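Local coordinates for protein putative alpha-L-fucosidase (Bacteroides thetaiotaomicron, PDB 3EYP) that probably hydrolyses alpha-L-fucosidic linkages in glycans, as a glycoside hydrolase of family 29 with a TIM-barrel catalytic region, at residues H180-K183 against I184-K188; G151-M154 against S155-K159; R271-S274 against V275-W279; K416-G420 against H421-V425; I229-E232 against A233-K237. All coordinates share one frame; numbering follows the deposited sequence.

Contact 1. Residues H180-K183 against I184-K188; sequences HWYK and IVREK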
# COMPACT_ATOMS: atom_id res chain seq x y z
N HIS A 180 -8.12 -12.80 -20.12
CA HIS A 180 -9.22 -13.70 -19.79
C HIS A 180 -9.59 -13.53 -18.32
O HIS A 180 -10.76 -13.35 -17.96
CB HIS A 180 -8.84 -15.16 -20.15
CG HIS A 180 -9.97 -16.13 -20.04
ND1 HIS A 180 -11.15 -15.99 -20.75
CD2 HIS A 180 -10.08 -17.29 -19.35
CE1 HIS A 180 -11.95 -17.02 -20.46
NE2 HIS A 180 -11.32 -17.82 -19.62
N TRP A 181 -8.58 -13.50 -17.48
CA TRP A 181 -8.79 -13.31 -16.03
C TRP A 181 -9.27 -11.92 -15.62
O TRP A 181 -10.21 -11.74 -14.82
CB TRP A 181 -7.56 -13.67 -15.24
CG TRP A 181 -7.08 -15.07 -15.45
CD1 TRP A 181 -7.77 -16.12 -15.96
CD2 TRP A 181 -5.76 -15.55 -15.15
NE1 TRP A 181 -6.96 -17.26 -15.99
CE2 TRP A 181 -5.72 -16.92 -15.52
CE3 TRP A 181 -4.62 -14.96 -14.65
CZ2 TRP A 181 -4.59 -17.70 -15.34
CZ3 TRP A 181 -3.47 -15.77 -14.45
CH2 TRP A 181 -3.47 -17.10 -14.82
N TYR A 182 -8.65 -10.94 -16.21
CA TYR A 182 -9.01 -9.53 -15.97
C TYR A 182 -10.48 -9.22 -16.28
O TYR A 182 -11.16 -8.53 -15.53
CB TYR A 182 -8.12 -8.65 -16.84
CG TYR A 182 -8.62 -7.27 -17.06
CD1 TYR A 182 -8.47 -6.31 -16.08
CD2 TYR A 182 -9.17 -6.90 -18.29
CE1 TYR A 182 -8.86 -5.03 -16.29
CE2 TYR A 182 -9.57 -5.64 -18.52
CZ TYR A 182 -9.42 -4.69 -17.52
OH TYR A 182 -9.84 -3.39 -17.74
N LYS A 183 -10.99 -9.80 -17.36
CA LYS A 183 -12.38 -9.60 -17.78
C LYS A 183 -13.34 -10.11 -16.71
O LYS A 183 -14.41 -9.51 -16.42
CB LYS A 183 -12.67 -10.29 -19.15
CG LYS A 183 -12.02 -9.54 -20.33
CD LYS A 183 -12.36 -10.16 -21.71
CE LYS A 183 -13.84 -10.51 -21.88
NZ LYS A 183 -14.65 -9.65 -22.87
N ILE A 184 -12.94 -11.20 -16.08
CA ILE A 184 -13.75 -11.75 -14.98
C ILE A 184 -13.78 -10.82 -13.82
O ILE A 184 -14.84 -10.49 -13.31
CB ILE A 184 -13.30 -13.16 -14.55
CG1 ILE A 184 -13.58 -14.13 -15.69
CG2 ILE A 184 -13.95 -13.55 -13.21
CD1 ILE A 184 -12.60 -15.27 -15.83
N VAL A 185 -12.61 -10.44 -13.38
CA VAL A 185 -12.50 -9.50 -12.24
C VAL A 185 -13.33 -8.22 -12.46
O VAL A 185 -14.17 -7.78 -11.62
CB VAL A 185 -11.00 -9.20 -11.84
CG1 VAL A 185 -10.92 -8.16 -10.72
CG2 VAL A 185 -10.24 -10.52 -11.37
N ARG A 186 -13.12 -7.65 -13.63
CA ARG A 186 -13.64 -6.31 -13.95
C ARG A 186 -15.18 -6.38 -14.03
O ARG A 186 -15.90 -5.51 -13.56
CB ARG A 186 -13.01 -5.82 -15.24
CG ARG A 186 -12.89 -4.34 -15.41
CD ARG A 186 -11.69 -3.72 -14.66
NE ARG A 186 -12.05 -3.75 -13.28
CZ ARG A 186 -11.21 -3.74 -12.26
NH1 ARG A 186 -9.89 -3.61 -12.44
NH2 ARG A 186 -11.72 -3.82 -11.06
N GLU A 187 -15.67 -7.45 -14.63
CA GLU A 187 -17.12 -7.63 -14.77
C GLU A 187 -17.82 -7.88 -13.44
O GLU A 187 -18.83 -7.27 -13.09
CB GLU A 187 -17.44 -8.74 -15.77
CG GLU A 187 -18.90 -9.19 -15.66
CD GLU A 187 -19.27 -10.22 -16.68
OE1 GLU A 187 -19.44 -11.40 -16.29
OE2 GLU A 187 -19.39 -9.86 -17.88
N LYS A 188 -17.24 -8.75 -12.64
CA LYS A 188 -17.92 -9.18 -11.44
C LYS A 188 -17.70 -8.25 -10.28
O LYS A 188 -18.51 -8.17 -9.39
CB LYS A 188 -17.46 -10.59 -11.05
CG LYS A 188 -17.89 -11.60 -12.09
CD LYS A 188 -17.67 -13.02 -11.63
CE LYS A 188 -18.29 -14.02 -12.61
NZ LYS A 188 -19.75 -14.24 -12.26
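R186 lies one turn beyond Y182 on the last turns of helix 175-188, the crossover helix of the beta-alpha-beta unit between strands 162-164 and 193-195. The arginine can be followed outward atom by atom. Its CB is 3.3 Å from Y182 O and stands over one face of the tyrosine ring. CG passes near the phenol end, 4.0 Å from Y182 OH. CD makes the closest side-chain approach, 3.5 Å from Y182 CE1. Bends at chi2 (80°) and chi3 (-73°) then turn the chain, leaving the guanidinium plane 82° from the ring plane, so the two flat groups are not stacked. At the tip, NH2 is hydrogen-bonded to Q189 O and NH1 has a weak bond to C192 O, which ties the arginine to the chain leading into strand 193-195. The Y182 ring itself stacks with F203. The backbone follows regular i to i+4 bonding, with R186 N 2.9 Å from Y182 O and V185 N 3.1 Å from W181 O. On another side of the helix, I184 keeps CG1 beside its own nitrogen, and CD1 comes 3.4 Å from H180 O.

Contact 2. Residues G151-M154 against S155-K159; sequences GELM and SDYGK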
# COMPACT_ATOMS: atom_id res chain seq x y z
N GLY A 151 -13.78 -17.13 -10.89
CA GLY A 151 -15.23 -17.01 -10.91
C GLY A 151 -15.93 -17.32 -9.62
O GLY A 151 -16.90 -16.65 -9.21
N GLU A 152 -15.45 -18.36 -8.94
CA GLU A 152 -15.96 -18.67 -7.64
C GLU A 152 -15.67 -17.51 -6.68
O GLU A 152 -16.55 -17.04 -5.96
CB GLU A 152 -15.37 -20.01 -7.08
CG GLU A 152 -15.70 -21.25 -7.92
CD GLU A 152 -15.15 -22.48 -7.32
OE1 GLU A 152 -13.96 -22.40 -6.96
OE2 GLU A 152 -15.82 -23.54 -7.27
N LEU A 153 -14.43 -17.06 -6.66
CA LEU A 153 -13.99 -16.11 -5.62
C LEU A 153 -14.54 -14.71 -5.84
O LEU A 153 -14.72 -13.89 -4.89
CB LEU A 153 -12.43 -16.07 -5.54
CG LEU A 153 -11.83 -17.36 -4.95
CD1 LEU A 153 -10.31 -17.42 -4.98
CD2 LEU A 153 -12.35 -17.60 -3.57
N MET A 154 -14.81 -14.43 -7.11
CA MET A 154 -15.31 -13.08 -7.53
C MET A 154 -16.84 -12.99 -7.55
O MET A 154 -17.42 -11.89 -7.73
CB MET A 154 -14.78 -12.68 -8.92
CG MET A 154 -13.26 -12.31 -9.01
SD MET A 154 -12.54 -11.11 -7.84
CE MET A 154 -11.68 -12.29 -6.79
N SER A 155 -17.47 -14.15 -7.36
CA SER A 155 -18.92 -14.29 -7.41
C SER A 155 -19.58 -14.57 -6.08
O SER A 155 -20.68 -14.11 -5.81
CB SER A 155 -19.34 -15.39 -8.40
OG SER A 155 -18.93 -15.15 -9.74
N ASP A 156 -18.98 -15.41 -5.26
CA ASP A 156 -19.74 -16.04 -4.18
C ASP A 156 -19.29 -15.60 -2.78
O ASP A 156 -19.76 -16.12 -1.78
CB ASP A 156 -19.69 -17.58 -4.25
CG ASP A 156 -20.23 -18.15 -5.59
OD1 ASP A 156 -21.21 -17.60 -6.14
OD2 ASP A 156 -19.64 -19.15 -6.08
N TYR A 157 -18.36 -14.67 -2.75
CA TYR A 157 -17.69 -14.30 -1.50
C TYR A 157 -17.76 -12.83 -1.15
O TYR A 157 -16.92 -12.28 -0.44
CB TYR A 157 -16.22 -14.80 -1.57
CG TYR A 157 -16.14 -16.30 -1.40
CD1 TYR A 157 -16.01 -16.87 -0.16
CD2 TYR A 157 -16.27 -17.15 -2.51
CE1 TYR A 157 -15.98 -18.24 0.00
CE2 TYR A 157 -16.21 -18.49 -2.35
CZ TYR A 157 -16.06 -19.04 -1.10
OH TYR A 157 -16.03 -20.42 -0.93
N GLY A 158 -18.80 -12.18 -1.66
CA GLY A 158 -19.05 -10.77 -1.33
C GLY A 158 -18.19 -9.79 -2.12
O GLY A 158 -17.66 -10.11 -3.12
N LYS A 159 -18.12 -8.55 -1.69
CA LYS A 159 -17.45 -7.49 -2.51
C LYS A 159 -15.96 -7.66 -2.30
O LYS A 159 -15.50 -7.83 -1.17
CB LYS A 159 -17.82 -6.06 -2.08
CG LYS A 159 -17.22 -5.02 -3.04
CD LYS A 159 -17.79 -3.61 -2.86
CE LYS A 159 -17.39 -2.75 -4.02
NZ LYS A 159 -18.01 -1.44 -3.98
O HOH W 1 -17.11 -12.61 -4.47
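Y157 and L153 both turn CG to lie beside their own backbone nitrogen (chi1 -74° and -70°), and this folds the tyrosine ring back against helix 139-155. L153 CD2 lies over one face of the ring, 4.1 Å from Y157 CD2. The edge of the same ring is directed at the backbone: E152 O sits in the ring plane, 3.5 Å from Y157 CD2. That carbonyl also accepts from D156 N at 3.0 Å, with 148° at the hydrogen, and more weakly from S155 N, so one oxygen gathers two amides and an aromatic edge. S155 OG reaches back toward G151 O, a bond whose geometry is doubtful because the modelled atoms there are too crowded; the hydroxyl also has K188 NZ as a partner.

A water joins the helix to the loop that follows. It donates to L153 O at 2.7 Å and to G158 O at 2.9 Å, and it accepts from Y157 N at 3.0 Å, so that three backbone atoms hold it in place. Farther out, Y157 OH is hydrogen-bonded to D104, R107 makes a cation-pi contact with the ring, and E152 forms a salt bridge with K87. The arrangement belongs to the helix-to-strand connection of a beta-alpha-beta unit in a TIM-barrel fold, here with a water built into it, where helix 139-155 hands the chain to strand 162-164.

Contact 3. Residues R271-S274 against V275-W279; sequences RVKS and VRELW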
# COMPACT_ATOMS: atom_id res chain seq x y z
N ARG A 271 11.43 -12.22 16.55
CA ARG A 271 12.06 -11.47 15.43
C ARG A 271 11.08 -10.58 14.68
O ARG A 271 11.29 -10.24 13.50
CB ARG A 271 12.69 -12.43 14.43
CG ARG A 271 13.74 -13.38 14.99
CD ARG A 271 15.03 -12.66 15.25
NE ARG A 271 15.94 -13.54 15.96
CZ ARG A 271 16.77 -14.39 15.35
NH1 ARG A 271 16.81 -14.44 14.02
NH2 ARG A 271 17.57 -15.18 16.07
N VAL A 272 9.98 -10.27 15.32
CA VAL A 272 9.02 -9.33 14.74
C VAL A 272 9.64 -7.94 14.66
O VAL A 272 10.33 -7.46 15.57
CB VAL A 272 7.68 -9.24 15.56
CG1 VAL A 272 6.75 -8.19 14.96
CG2 VAL A 272 6.93 -10.61 15.64
N LYS A 273 9.38 -7.27 13.57
CA LYS A 273 9.91 -5.94 13.38
C LYS A 273 9.48 -5.05 14.53
O LYS A 273 8.36 -5.10 15.03
CB LYS A 273 9.50 -5.38 12.01
CG LYS A 273 10.31 -6.02 10.89
CD LYS A 273 9.77 -5.66 9.52
CE LYS A 273 10.74 -6.07 8.42
NZ LYS A 273 10.49 -7.44 8.04
N SER A 274 10.39 -4.18 14.91
CA SER A 274 10.15 -3.27 16.03
C SER A 274 9.24 -2.15 15.54
O SER A 274 9.10 -1.93 14.37
CB SER A 274 11.47 -2.70 16.53
OG SER A 274 12.00 -1.79 15.56
N VAL A 275 8.60 -1.46 16.48
CA VAL A 275 7.74 -0.32 16.17
C VAL A 275 8.51 0.74 15.39
O VAL A 275 8.01 1.29 14.41
CB VAL A 275 7.07 0.29 17.46
CG1 VAL A 275 6.22 1.51 17.15
CG2 VAL A 275 6.29 -0.79 18.18
N ARG A 276 9.73 1.00 15.84
CA ARG A 276 10.62 1.95 15.15
C ARG A 276 10.91 1.54 13.71
O ARG A 276 10.91 2.38 12.84
CB ARG A 276 11.94 2.17 15.88
CG ARG A 276 11.87 3.38 16.78
CD ARG A 276 13.09 3.50 17.71
NE ARG A 276 14.14 4.37 17.18
CZ ARG A 276 13.95 5.60 16.68
NH1 ARG A 276 12.73 6.13 16.58
NH2 ARG A 276 15.01 6.29 16.24
N GLU A 277 11.15 0.26 13.50
CA GLU A 277 11.34 -0.31 12.15
C GLU A 277 10.11 -0.10 11.28
O GLU A 277 10.20 0.30 10.12
CB GLU A 277 11.73 -1.79 12.19
CG GLU A 277 13.20 -1.92 12.60
CD GLU A 277 13.69 -3.34 12.97
OE1 GLU A 277 14.93 -3.54 12.84
OE2 GLU A 277 12.91 -4.22 13.39
N LEU A 278 8.93 -0.31 11.88
CA LEU A 278 7.67 -0.18 11.13
C LEU A 278 7.35 1.29 10.80
O LEU A 278 6.78 1.62 9.78
CB LEU A 278 6.52 -0.83 11.92
CG LEU A 278 6.64 -2.37 11.99
CD1 LEU A 278 5.61 -2.89 13.02
CD2 LEU A 278 6.48 -3.02 10.54
N TRP A 279 7.76 2.16 11.71
CA TRP A 279 7.62 3.60 11.52
C TRP A 279 8.49 4.02 10.34
O TRP A 279 8.07 4.79 9.49
CB TRP A 279 8.01 4.35 12.81
CG TRP A 279 8.17 5.83 12.70
CD1 TRP A 279 9.24 6.56 13.15
CD2 TRP A 279 7.24 6.77 12.17
NE1 TRP A 279 9.02 7.90 12.93
CE2 TRP A 279 7.79 8.05 12.35
CE3 TRP A 279 5.96 6.65 11.59
CZ2 TRP A 279 7.14 9.20 11.93
CZ3 TRP A 279 5.32 7.79 11.17
CH2 TRP A 279 5.91 9.06 11.35
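The carboxylate of E277 is the flat group that faces S274: its OE2 receives S274 N on the anti side, 21° out of the carboxylate plane. The bond is 2.9 Å between S274 N and E277 OE2 and almost straight, at 174° on the hydrogen. K273 CA approaches E277 OE2 to 3.5 Å, so the carboxylate is set against the backbone just ahead of the helix. The exchange is reciprocal. S274 OG stands between its own nitrogen and carbonyl carbon (chi1 70°), a rotamer that carries it over the first turn, where it accepts from E277 N at 3.0 Å. L278 N then opens the regular helical pattern by bonding to S274 O, also at 3.0 Å. L278 CG rests 3.5 Å from that same S274 O, and the apolar contact is made by L278 CD2, 4.1 Å from K273 CB. The lysine chain then runs away from the leucine to place NZ on S257 O, while K273 O accepts from H311 of helix 306-323. With S274 as N-cap and E277 three residues later, each side chain bonding to the other's backbone nitrogen, the arrangement is a capping box that starts helix 275-283.

Contact 4. Residues K416-G420 against H421-V425; sequences KQAIG and HKWIV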
# COMPACT_ATOMS: atom_id res chain seq x y z
N LYS A 416 13.66 18.43 -2.70
CA LYS A 416 12.82 17.25 -2.82
C LYS A 416 12.08 17.31 -4.15
O LYS A 416 11.95 18.35 -4.75
CB LYS A 416 11.85 17.12 -1.66
CG LYS A 416 12.51 17.01 -0.29
CD LYS A 416 13.62 16.07 -0.29
CE LYS A 416 13.17 14.63 -0.21
NZ LYS A 416 14.33 13.70 -0.53
N GLN A 417 11.68 16.15 -4.64
CA GLN A 417 11.05 16.11 -5.96
C GLN A 417 9.54 15.85 -5.97
O GLN A 417 8.76 16.78 -6.18
CB GLN A 417 11.76 15.11 -6.82
CG GLN A 417 13.17 15.48 -7.16
CD GLN A 417 13.78 14.41 -8.04
OE1 GLN A 417 13.31 14.14 -9.15
NE2 GLN A 417 14.81 13.81 -7.56
N ALA A 418 9.15 14.60 -5.72
CA ALA A 418 7.69 14.24 -5.70
C ALA A 418 7.00 14.68 -4.45
O ALA A 418 7.58 14.80 -3.36
CB ALA A 418 7.47 12.70 -5.88
N ILE A 419 5.70 14.90 -4.64
CA ILE A 419 4.77 14.97 -3.57
C ILE A 419 3.73 13.88 -3.66
O ILE A 419 3.68 12.98 -2.83
CB ILE A 419 4.07 16.33 -3.46
CG1 ILE A 419 5.09 17.47 -3.26
CG2 ILE A 419 3.15 16.26 -2.27
CD1 ILE A 419 4.48 18.92 -3.25
N GLY A 420 2.92 13.97 -4.68
CA GLY A 420 1.79 13.06 -4.82
C GLY A 420 0.85 13.00 -3.61
O GLY A 420 0.48 14.01 -2.98
N HIS A 421 0.50 11.77 -3.27
CA HIS A 421 -0.52 11.53 -2.24
C HIS A 421 -0.13 12.03 -0.91
O HIS A 421 -0.90 12.62 -0.15
CB HIS A 421 -0.87 9.99 -2.16
CG HIS A 421 -1.90 9.68 -1.13
ND1 HIS A 421 -1.62 8.95 0.00
CD2 HIS A 421 -3.21 10.03 -1.04
CE1 HIS A 421 -2.71 8.84 0.74
NE2 HIS A 421 -3.70 9.47 0.12
N LYS A 422 1.11 11.76 -0.59
CA LYS A 422 1.66 12.10 0.72
C LYS A 422 3.17 11.94 0.64
O LYS A 422 3.67 11.03 -0.02
CB LYS A 422 1.12 11.16 1.80
CG LYS A 422 1.45 11.60 3.23
CD LYS A 422 1.01 10.49 4.27
CE LYS A 422 -0.40 10.17 4.13
NZ LYS A 422 -1.32 11.07 4.93
N TRP A 423 3.87 12.91 1.23
CA TRP A 423 5.29 12.81 1.38
C TRP A 423 5.64 13.26 2.79
O TRP A 423 5.24 14.36 3.22
CB TRP A 423 6.08 13.61 0.32
CG TRP A 423 7.39 12.97 0.10
CD1 TRP A 423 8.50 13.10 0.87
CD2 TRP A 423 7.68 12.00 -0.87
NE1 TRP A 423 9.52 12.29 0.39
CE2 TRP A 423 9.02 11.59 -0.68
CE3 TRP A 423 6.94 11.41 -1.89
CZ2 TRP A 423 9.62 10.63 -1.46
CZ3 TRP A 423 7.60 10.46 -2.73
CH2 TRP A 423 8.88 10.07 -2.48
N ILE A 424 6.31 12.37 3.52
CA ILE A 424 6.75 12.69 4.89
C ILE A 424 8.23 12.89 4.91
O ILE A 424 8.97 12.17 4.23
CB ILE A 424 6.38 11.53 5.88
CG1 ILE A 424 4.84 11.39 5.99
CG2 ILE A 424 7.11 11.71 7.26
CD1 ILE A 424 4.37 10.08 6.66
N VAL A 425 8.67 13.85 5.69
CA VAL A 425 10.10 14.02 5.93
C VAL A 425 10.34 14.03 7.43
O VAL A 425 9.57 14.63 8.19
CB VAL A 425 10.66 15.31 5.26
CG1 VAL A 425 12.06 15.64 5.84
CG2 VAL A 425 10.73 15.09 3.73
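A418 and I419 bring the backbone of the loop against the indole of W423. A418 O approaches obliquely, 3.7 Å from W423 CD2, whereas I419 O lies near the ring plane at the edge, 3.7 Å from W423 CE3. The methyl of A418 adds to this first shell, with its CB 3.9 Å from W423 CZ3, and K416 CE comes to 4.4 Å from W423 NE1. No hydrogen bond joins the two segments, so apolar and carbonyl-to-ring contacts make up the interface. The indole reaches the loop because its CG is anti to the backbone nitrogen (chi1 -152°).

The next shell fixes the loop. W396 NE1 donates to A418 O, K416 NZ forms a salt bridge with D218, and G420 N bonds to E385 OE1. G420 itself adopts a positive phi of 54°, which lets the chain reverse toward the strand. Past the turn, H421 stacks on Y18 and its N bonds to N289 OD1, while K422 NZ pairs with E384. From there the chain enters strand 423-432 of an antiparallel sheet in the F5/8 type C region, with strands 380-385 and 375-378 as its neighbours and I424 packed against helix 275-283.

Contact 5. Residues I229-E232 against A233-K237; sequences IRDE and AQYYK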
# COMPACT_ATOMS: atom_id res chain seq x y z
N ILE A 229 6.82 -2.87 -15.67
CA ILE A 229 6.09 -3.92 -15.00
C ILE A 229 6.39 -5.23 -15.70
O ILE A 229 6.70 -6.26 -15.08
CB ILE A 229 4.57 -3.61 -14.95
CG1 ILE A 229 4.38 -2.40 -14.02
CG2 ILE A 229 3.78 -4.90 -14.51
CD1 ILE A 229 3.01 -1.72 -14.09
N ARG A 230 6.34 -5.14 -17.01
CA ARG A 230 6.49 -6.31 -17.88
C ARG A 230 7.84 -6.97 -17.66
O ARG A 230 7.92 -8.15 -17.40
CB ARG A 230 6.32 -5.96 -19.36
CG ARG A 230 6.15 -7.22 -20.24
CD ARG A 230 6.26 -6.85 -21.66
NE ARG A 230 7.64 -6.51 -22.01
CZ ARG A 230 7.98 -5.94 -23.16
NH1 ARG A 230 9.24 -5.65 -23.42
NH2 ARG A 230 7.04 -5.68 -24.07
N ASP A 231 8.87 -6.16 -17.78
CA ASP A 231 10.27 -6.59 -17.63
C ASP A 231 10.84 -6.31 -16.24
O ASP A 231 11.96 -5.86 -16.04
CB ASP A 231 11.13 -5.93 -18.71
CG ASP A 231 10.71 -6.33 -20.12
OD1 ASP A 231 10.00 -7.32 -20.32
OD2 ASP A 231 11.08 -5.61 -21.07
N GLU A 232 10.01 -6.61 -15.28
CA GLU A 232 10.28 -6.45 -13.82
C GLU A 232 11.78 -6.41 -13.44
O GLU A 232 12.35 -5.40 -12.98
CB GLU A 232 9.58 -7.61 -13.09
CG GLU A 232 9.14 -7.29 -11.69
CD GLU A 232 8.45 -8.45 -10.98
OE1 GLU A 232 9.17 -9.38 -10.53
OE2 GLU A 232 7.20 -8.39 -10.81
N ALA A 233 12.43 -7.55 -13.62
CA ALA A 233 13.77 -7.73 -13.05
C ALA A 233 14.83 -6.80 -13.61
O ALA A 233 15.92 -6.63 -13.04
CB ALA A 233 14.22 -9.22 -13.19
N GLN A 234 14.51 -6.20 -14.73
CA GLN A 234 15.48 -5.38 -15.43
C GLN A 234 15.18 -3.87 -15.31
O GLN A 234 15.88 -3.02 -15.87
CB GLN A 234 15.61 -5.89 -16.87
CG GLN A 234 16.20 -7.39 -16.92
CD GLN A 234 17.64 -7.49 -16.31
OE1 GLN A 234 18.47 -6.63 -16.56
NE2 GLN A 234 17.92 -8.53 -15.51
N TYR A 235 14.15 -3.55 -14.52
CA TYR A 235 13.74 -2.13 -14.30
C TYR A 235 13.44 -1.81 -12.85
O TYR A 235 12.35 -1.37 -12.49
CB TYR A 235 12.45 -1.79 -15.08
CG TYR A 235 12.60 -1.71 -16.58
CD1 TYR A 235 12.70 -0.48 -17.21
CD2 TYR A 235 12.63 -2.85 -17.37
CE1 TYR A 235 12.84 -0.38 -18.58
CE2 TYR A 235 12.74 -2.75 -18.76
CZ TYR A 235 12.83 -1.49 -19.34
OH TYR A 235 12.94 -1.35 -20.70
N TYR A 236 14.39 -2.07 -12.01
CA TYR A 236 14.27 -1.76 -10.57
C TYR A 236 13.87 -0.32 -10.39
O TYR A 236 12.93 0.00 -9.68
CB TYR A 236 15.58 -2.01 -9.78
CG TYR A 236 15.45 -1.69 -8.30
CD1 TYR A 236 14.74 -2.54 -7.44
CD2 TYR A 236 15.98 -0.56 -7.76
CE1 TYR A 236 14.59 -2.25 -6.10
CE2 TYR A 236 15.84 -0.28 -6.40
CZ TYR A 236 15.15 -1.14 -5.59
OH TYR A 236 15.00 -0.88 -4.25
N LYS A 237 14.60 0.57 -11.05
CA LYS A 237 14.37 1.99 -10.83
C LYS A 237 13.00 2.40 -11.33
O LYS A 237 12.26 3.09 -10.67
CB LYS A 237 15.43 2.84 -11.49
CG LYS A 237 15.21 4.30 -11.30
CD LYS A 237 16.11 5.10 -12.24
CE LYS A 237 17.32 5.63 -11.56
NZ LYS A 237 17.94 6.69 -12.49
O HOH W 2 12.33 -3.63 -22.09
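D231 and Y235 lie side by side and point the same way, with the carboxylate and ring planes 33° apart. D231 CB touches the ring at Y235 CE2, 3.6 Å away, and D231 O meets the ring edge in its plane, 3.4 Å from Y235 CD2. The parallel course brings the two polar ends close enough to share a water, which donates to D231 OD2 at 2.6 Å and lies 2.7 Å from Y235 OH. It too sits in the plane of the tyrosine ring, at its edge.

Within its own segment D231 is gripped side-on by the preceding R230: NE bonds to D231 OD1 and NH1 to D231 OD2, both at 3.0 Å. OD2 is met on its syn side, whereas OD1 is approached from above the carboxylate plane. D231 is thus held by salt bridge and water at once. The backbone makes two successive i to i+3 bonds, from Q234 N to D231 O at 2.9 Å and from Y235 N to E232 O at 3.0 Å, the second with its donor 52° out of the carbonyl plane.

These tight turns connect helix 226-230, whose V227 and A228 the Y235 side chain also touches, to helix 236-240, for which Y235 is the N-cap residue and whose L239 touches E232.

Overall arrangement
From the N terminus the order is contact 2, contact 1, contact 5, contact 3 and contact 4. Each is a local closure within one unbroken run of chain, and all five follow in series, so none nests in or crosses another. Contacts 2 and 1 are neighbours on successive helices of the barrel region, 139-155 and 175-188, and touch directly, for instance where V185 CG2 is 4.2 Å from M154 CG. Contact 5 joins the short helices 226-230 and 236-240. Contact 3 starts helix 275-283, and contact 4 closes a loop before strand 423-432. Contacts 3 and 4 have nearest atoms about 5 Å apart, where that helix packs against the F5/8 type C region.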